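Local coordinates for apical membrane antigen AMA1 (Toxoplasma gondii ME49, PDB 4YIV), which takes part in host-cell invasion as a microneme protein of the moving junction, the ring formed between parasite and host plasma membranes, at residues Ser114-Met118 with Glu119-Lys123; Ser214-Val217 with Gly218-Pro221. One frame throughout, in Å; residues are numbered along the deposited sequence.

Interaction 1. Residues Ser114-Met118 with Glu119-Lys123; sequences SPFPM and ELLEK. With CD (cadmium ion), chain D.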
loop_
_atom_site.group_PDB
_atom_site.type_symbol
_atom_site.label_atom_id
_atom_site.label_comp_id
_atom_site.label_asym_id
_atom_site.label_seq_id
_atom_site.Cartn_x
_atom_site.Cartn_y
_atom_site.Cartn_z
ATOM N N SER A 114 -4.009 5.543 -21.608
ATOM C CA SER A 114 -3.183 4.846 -20.612
ATOM C C SER A 114 -2.288 3.763 -21.208
ATOM O O SER A 114 -2.767 2.959 -21.983
ATOM C CB SER A 114 -4.110 4.214 -19.564
ATOM O OG SER A 114 -3.370 3.548 -18.556
ATOM N N PRO A 115 -1.011 3.674 -20.789
ATOM C CA PRO A 115 -0.387 4.499 -19.747
ATOM C C PRO A 115 -0.093 5.903 -20.248
ATOM O O PRO A 115 0.048 6.135 -21.458
ATOM C CB PRO A 115 0.896 3.744 -19.410
ATOM C CG PRO A 115 1.208 2.968 -20.631
ATOM C CD PRO A 115 -0.111 2.606 -21.240
ATOM N N PHE A 116 -0.050 6.846 -19.331
ATOM C CA PHE A 116 0.086 8.237 -19.723
ATOM C C PHE A 116 1.440 8.722 -19.224
ATOM O O PHE A 116 1.818 8.434 -18.085
ATOM C CB PHE A 116 -1.043 9.083 -19.172
ATOM C CG PHE A 116 -1.173 10.416 -19.861
ATOM C CD1 PHE A 116 -1.851 10.527 -21.075
ATOM C CD2 PHE A 116 -0.600 11.547 -19.313
ATOM C CE1 PHE A 116 -1.958 11.750 -21.727
ATOM C CE2 PHE A 116 -0.719 12.788 -19.948
ATOM C CZ PHE A 116 -1.400 12.886 -21.155
ATOM N N PRO A 117 2.199 9.433 -20.079
ATOM C CA PRO A 117 3.560 9.783 -19.665
ATOM C C PRO A 117 3.601 10.922 -18.652
ATOM O O PRO A 117 2.931 11.937 -18.836
ATOM C CB PRO A 117 4.221 10.197 -20.980
ATOM C CG PRO A 117 3.093 10.774 -21.768
ATOM C CD PRO A 117 1.889 9.942 -21.429
ATOM N N MET A 118 4.397 10.752 -17.607
ATOM C CA MET A 118 4.498 11.739 -16.545
ATOM C C MET A 118 4.957 13.116 -17.082
ATOM O O MET A 118 4.600 14.172 -16.538
ATOM C CB MET A 118 5.463 11.245 -15.499
ATOM C CG MET A 118 5.654 12.190 -14.325
ATOM S SD MET A 118 4.096 12.626 -13.444
ATOM C CE MET A 118 3.484 10.982 -13.036
ATOM N N GLU A 119 5.732 13.117 -18.167
ATOM C CA GLU A 119 6.232 14.383 -18.699
ATOM C C GLU A 119 5.094 15.288 -19.099
ATOM O O GLU A 119 5.158 16.499 -18.915
ATOM C CB GLU A 119 7.172 14.130 -19.893
ATOM C CG GLU A 119 8.550 13.767 -19.475
ATOM C CD GLU A 119 9.267 14.907 -18.781
ATOM O OE1 GLU A 119 9.304 16.005 -19.399
ATOM O OE2 GLU A 119 9.750 14.698 -17.625
ATOM N N LEU A 120 4.035 14.720 -19.659
ATOM C CA LEU A 120 2.928 15.546 -20.075
ATOM C C LEU A 120 2.119 16.029 -18.862
ATOM O O LEU A 120 1.597 17.125 -18.893
ATOM C CB LEU A 120 2.047 14.800 -21.079
ATOM C CG LEU A 120 2.510 14.958 -22.528
ATOM C CD1 LEU A 120 3.940 14.607 -22.706
ATOM C CD2 LEU A 120 1.671 14.055 -23.361
ATOM N N LEU A 121 2.056 15.242 -17.789
ATOM C CA LEU A 121 1.315 15.646 -16.598
ATOM C C LEU A 121 2.053 16.763 -15.883
ATOM O O LEU A 121 1.452 17.691 -15.345
ATOM C CB LEU A 121 1.138 14.473 -15.632
ATOM C CG LEU A 121 0.279 13.288 -16.106
ATOM C CD1 LEU A 121 0.278 12.165 -15.051
ATOM C CD2 LEU A 121 -1.102 13.743 -16.380
ATOM N N GLU A 122 3.371 16.627 -15.835
ATOM C CA GLU A 122 4.220 17.650 -15.255
ATOM C C GLU A 122 4.007 19.025 -15.951
ATOM O O GLU A 122 4.113 20.091 -15.319
ATOM C CB GLU A 122 5.678 17.167 -15.361
ATOM C CG GLU A 122 6.715 18.234 -15.491
ATOM C CD GLU A 122 8.056 17.664 -15.920
ATOM O OE1 GLU A 122 8.418 16.530 -15.511
ATOM O OE2 GLU A 122 8.726 18.373 -16.688
ATOM N N LYS A 123 3.739 18.996 -17.249
ATOM C CA LYS A 123 3.601 20.225 -18.053
ATOM C C LYS A 123 2.162 20.737 -18.128
ATOM O O LYS A 123 1.891 21.769 -18.765
ATOM C CB LYS A 123 4.155 19.982 -19.457
ATOM C CG LYS A 123 5.675 19.797 -19.425
ATOM C CD LYS A 123 6.219 19.355 -20.766
ATOM C CE LYS A 123 7.699 18.982 -20.671
ATOM N NZ LYS A 123 8.567 20.142 -20.289
HETATM CD CD CD D . 10.512 17.025 -17.395
HETATM O O HOH W 1 11.546 16.242 -15.314
#

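Interaction 2. Residues Ser214-Val217 with Gly218-Pro221; sequences SAYV and GENP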
loop_
_atom_site.group_PDB
_atom_site.type_symbol
_atom_site.label_atom_id
_atom_site.label_comp_id
_atom_site.label_asym_id
_atom_site.label_seq_id
_atom_site.Cartn_x
_atom_site.Cartn_y
_atom_site.Cartn_z
ATOM N N SER A 214 -5.881 3.621 -5.207
ATOM C CA SER A 214 -7.187 4.064 -5.661
ATOM C C SER A 214 -7.047 5.470 -6.249
ATOM O O SER A 214 -6.078 6.196 -5.961
ATOM C CB SER A 214 -8.215 4.059 -4.526
ATOM O OG SER A 214 -8.305 5.294 -3.879
ATOM N N ALA A 215 -8.020 5.877 -7.056
ATOM C CA ALA A 215 -8.014 7.237 -7.597
ATOM C C ALA A 215 -8.094 8.267 -6.511
ATOM O O ALA A 215 -7.705 9.427 -6.743
ATOM C CB ALA A 215 -9.146 7.454 -8.567
ATOM N N TYR A 216 -8.585 7.882 -5.336
ATOM C CA TYR A 216 -8.822 8.866 -4.289
ATOM C C TYR A 216 -7.532 9.286 -3.553
ATOM O O TYR A 216 -7.537 10.248 -2.757
ATOM C CB TYR A 216 -9.906 8.350 -3.315
ATOM C CG TYR A 216 -11.193 8.209 -4.094
ATOM C CD1 TYR A 216 -12.045 9.303 -4.240
ATOM C CD2 TYR A 216 -11.487 7.041 -4.803
ATOM C CE1 TYR A 216 -13.178 9.236 -5.027
ATOM C CE2 TYR A 216 -12.620 6.967 -5.602
ATOM C CZ TYR A 216 -13.467 8.076 -5.703
ATOM O OH TYR A 216 -14.606 8.055 -6.492
ATOM N N VAL A 217 -6.429 8.596 -3.825
ATOM C CA VAL A 217 -5.104 9.119 -3.446
ATOM C C VAL A 217 -4.929 10.525 -4.079
ATOM O O VAL A 217 -4.180 11.371 -3.595
ATOM C CB VAL A 217 -3.982 8.196 -3.897
ATOM C CG1 VAL A 217 -2.598 8.778 -3.558
ATOM C CG2 VAL A 217 -4.115 6.792 -3.245
ATOM N N GLY A 218 -5.585 10.726 -5.207
ATOM C CA GLY A 218 -5.444 11.938 -5.975
ATOM C C GLY A 218 -6.360 13.082 -5.605
ATOM O O GLY A 218 -6.236 14.152 -6.187
ATOM N N GLU A 219 -7.301 12.862 -4.688
ATOM C CA GLU A 219 -8.259 13.930 -4.308
ATOM C C GLU A 219 -7.531 15.116 -3.650
ATOM O O GLU A 219 -7.796 16.288 -3.950
ATOM C CB GLU A 219 -9.340 13.384 -3.340
ATOM C CG GLU A 219 -10.425 14.440 -2.955
ATOM C CD GLU A 219 -11.666 13.836 -2.292
ATOM O OE1 GLU A 219 -12.616 14.591 -2.013
ATOM O OE2 GLU A 219 -11.711 12.616 -2.066
ATOM N N ASN A 220 -6.596 14.816 -2.768
ATOM C CA ASN A 220 -5.731 15.792 -2.130
ATOM C C ASN A 220 -4.370 15.178 -2.359
ATOM O O ASN A 220 -3.851 14.565 -1.517
ATOM C CB ASN A 220 -6.040 15.943 -0.662
ATOM C CG ASN A 220 -7.350 16.635 -0.417
ATOM O OD1 ASN A 220 -7.563 17.740 -0.838
ATOM N ND2 ASN A 220 -8.228 15.961 0.255
ATOM N N PRO A 221 -3.834 15.344 -3.549
ATOM C CA PRO A 221 -2.584 14.660 -3.945
ATOM C C PRO A 221 -1.329 14.746 -3.132
ATOM O O PRO A 221 -0.495 13.852 -3.267
ATOM C CB PRO A 221 -2.396 15.035 -5.411
ATOM C CG PRO A 221 -3.031 16.358 -5.490
ATOM C CD PRO A 221 -4.255 16.269 -4.609
HETATM O O HOH W 2 -6.447 12.101 -1.157
HETATM O O HOH W 3 -2.577 11.959 -1.333
#

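Interaction 1. Residues Ser114-Met118 with Glu119-Lys123
Phe116 and Pro117 of an edge strand lean on Leu120 and Leu121 of the short helix 118-122, so the contact is a strand-to-helix junction with Pro117 at the N-cap position. Two backbone bonds set the first turn. Leu120 N donates to Pro117 O over 3.1 Å, arriving well above the carbonyl plane and bent at the hydrogen (137°). Glu122 N reaches Met118 O at 2.8 Å, nearly straight and almost in line with the carbonyl.

Apolar contacts join the strand to the helix, with Met118 and Leu121 buried and Leu120 at the surface. With CG anti to its backbone N (chi1 -163°), Phe116 turns its ring toward the first turn of the helix, where Phe116 CE2 lies 3.6 Å from Leu120 CB. Phe116 CD2 lies 3.7 Å from Leu121 CD2. Pro117 CG meets Leu120 CD2, while the Met118 chain, bent at chi2 and chi3, brings SD and CE across Leu121 CD1. Phe139 of helix 132-141 meets the Phe116 ring, and the same helix receives Met118 and Leu121.

One turn apart, Glu119 and Glu122 clamp a cadmium ion. Arg166 donates to Glu119 OE2, which probably eases the crowding of negative charge there. Glu119 chelates the cadmium ion through both oxygens, OE2 at 2.5 Å; Glu122 OE2 binds the cadmium ion at 2.3 Å, and a water on the metal donates to Glu122 OE1.

Interaction 2. Residues Ser214-Val217 with Gly218-Pro221
Ala215 O and Gly218 N, 2.9 Å apart, close a 3-10 turn in the loop between strand 210-213 and helix 224-227. The N-H meets the oxygen at 150°, approaching from above the carbonyl plane. The next step is looser: Glu219 N lies 3.3 Å from Tyr216 O, a weak bond although the hydrogen points well (165°). Before them, Val217 N bonds to Ser214 O, so three successive i to i+3 bonds carry the chain round.

An ST turn leads into this coil. Ser214 OG accepts from Tyr216 N, two residues on, and is also bonded to Gly57 O, which ties the start of the turn to a neighbouring loop.

Side chains add little across the turn itself. The Glu219 chain, with CG anti to its backbone N and extended beyond, carries OE2 near the plane of the Tyr216 ring, where Glu219 OE2 lies 4.0 Å from Tyr216 CD1 at the ring edge. The carboxylate is turned 64° from the ring, and the approach is a loose van der Waals one. The phenol's polar end is held by Glu54 and Arg156, both hydrogen-bonded to Tyr216 OH. Ala215, Val217, Glu219 and Pro221 all touch helix 132-141, on which the turn rests.

Beyond Glu219 the helical bonding gives way to water bridges, as the chain opens out at Asn220. One water donates to Tyr216 O at 2.7 Å and accepts from Asn220 N at 3.2 Å, so Tyr216 O has this water besides the weak Glu219 bond. A second water spans two carbonyls, donating to Val217 O at 2.8 Å and to Asn220 O at 2.9 Å.

Overall arrangement
Interactions 1 and 2 are separate local turns, their centres 16 Å apart and their nearest atoms about 10 Å apart. Both lie in the AMA1 family region, related to PAN domains, of a chain that is one piece of the longer membrane protein. Both pack on helix 132-141 and adjoin one five-stranded antiparallel sheet: 114-123 includes its edge strand 116-117, whereas 214-221 follows the inner strand 210-213. Interaction 1, farther from the chain centre, combines apolar contacts, buried at Met118 and Leu121, with a carboxylate pair that binds cadmium. In interaction 2, residues 214-218 are buried while Glu219 and Asn220 are exposed; backbone bonds and bridging waters join its halves.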